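Pumilio domain-containing protein C56F2.08c (Schizosaccharomyces pombe, PDB 6NX5) probably binds AU-rich elements in mRNA 3' untranslated regions, and this chain is its N-terminal RNA recognition motif (RRM) domain. Local coordinates at residues N10-V13 with G14-S17. Numbering follows the deposited sequence.
Sequences NLPV and GTSS
T15 grips the carbonyl oxygen of P12 twice, closing a tight turn. Its backbone N lies 3.1 Å from P12 O, with an N-H...O angle of 146°, and its hydroxyl OG1 donates to the same P12 O at 2.6 Å. Both donors approach from one face of the carbonyl plane. With OG1 anti to its own carbonyl carbon (chi1 -62°), the hydroxyl is turned back over the turn, where it also packs 3.2 Å from P12 CD. On the inner side, T15 CB sits 4.0 Å from L11 CB, and the L11 and T15 side chains both rest on I20 of helix 17-24. A valine in place of T15 would probably leave P12 O with the backbone N-H as its sole donor within the turn, holding the loop less firmly. The outer side is looser: V13 points its CB away from residues 14-17 overall, though that atom touches G14 N, and V13 and G14 are exposed. G14 takes a conformation that would jam a CB against V13 O. P12 to T15 thus form a type II beta turn, with glycine at its third position, in the loop joining strand 4-9 to helix 17-24, the first beta-alpha connection of the RRM fold.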
loop_
_atom_site.group_PDB
_atom_site.type_symbol
_atom_site.label_atom_id
_atom_site.label_comp_id
_atom_site.label_asym_id
_atom_site.label_seq_id
_atom_site.Cartn_x
_atom_site.Cartn_y
_atom_site.Cartn_z
ATOM N N ASN A 10 -6.469 9.667 3.597
ATOM C CA ASN A 10 -7.111 10.963 3.853
ATOM C C ASN A 10 -6.332 12.104 3.212
ATOM O O ASN A 10 -6.108 13.149 3.824
ATOM C CB ASN A 10 -7.317 11.231 5.344
ATOM C CG ASN A 10 -8.379 12.291 5.581
ATOM O OD1 ASN A 10 -9.203 12.533 4.703
ATOM N ND2 ASN A 10 -8.361 12.926 6.751
ATOM N N LEU A 11 -5.883 11.893 1.983
ATOM C CA LEU A 11 -5.390 12.999 1.182
ATOM C C LEU A 11 -6.546 13.919 0.790
ATOM O O LEU A 11 -7.689 13.473 0.685
ATOM C CB LEU A 11 -4.714 12.484 -0.080
ATOM C CG LEU A 11 -3.503 11.611 0.197
ATOM C CD1 LEU A 11 -2.977 11.015 -1.114
ATOM C CD2 LEU A 11 -2.441 12.427 0.907
ATOM N N PRO A 12 -6.273 15.205 0.569
ATOM C CA PRO A 12 -7.291 16.071 -0.039
ATOM C C PRO A 12 -7.698 15.512 -1.392
ATOM O O PRO A 12 -6.875 14.953 -2.119
ATOM C CB PRO A 12 -6.575 17.419 -0.175
ATOM C CG PRO A 12 -5.537 17.398 0.882
ATOM C CD PRO A 12 -5.068 15.959 0.960
ATOM N N VAL A 13 -8.983 15.650 -1.728
ATOM C CA VAL A 13 -9.429 15.152 -3.022
ATOM C C VAL A 13 -8.644 15.861 -4.118
ATOM O O VAL A 13 -8.319 17.051 -4.012
ATOM C CB VAL A 13 -10.948 15.326 -3.198
ATOM C CG1 VAL A 13 -11.689 14.688 -2.032
ATOM C CG2 VAL A 13 -11.321 16.792 -3.338
ATOM N N GLY A 14 -8.271 15.106 -5.146
ATOM C CA GLY A 14 -7.481 15.654 -6.227
ATOM C C GLY A 14 -5.994 15.771 -5.973
ATOM O O GLY A 14 -5.288 16.320 -6.825
ATOM N N THR A 15 -5.489 15.286 -4.836
ATOM C CA THR A 15 -4.053 15.359 -4.570
ATOM C C THR A 15 -3.279 14.533 -5.588
ATOM O O THR A 15 -3.564 13.351 -5.794
ATOM C CB THR A 15 -3.731 14.862 -3.160
ATOM O OG1 THR A 15 -4.386 15.695 -2.191
ATOM C CG2 THR A 15 -2.238 14.905 -2.921
ATOM N N SER A 16 -2.293 15.159 -6.217
ATOM C CA SER A 16 -1.515 14.510 -7.259
ATOM C C SER A 16 -0.273 13.831 -6.686
ATOM O O SER A 16 0.172 14.108 -5.566
ATOM C CB SER A 16 -1.104 15.524 -8.328
ATOM O OG SER A 16 -0.082 16.381 -7.837
ATOM N N SER A 17 0.295 12.923 -7.481
ATOM C CA SER A 17 1.513 12.251 -7.043
ATOM C C SER A 17 2.682 13.224 -6.940
ATOM O O SER A 17 3.548 13.064 -6.069
ATOM C CB SER A 17 1.850 11.098 -7.985
ATOM O OG SER A 17 2.131 11.566 -9.288
#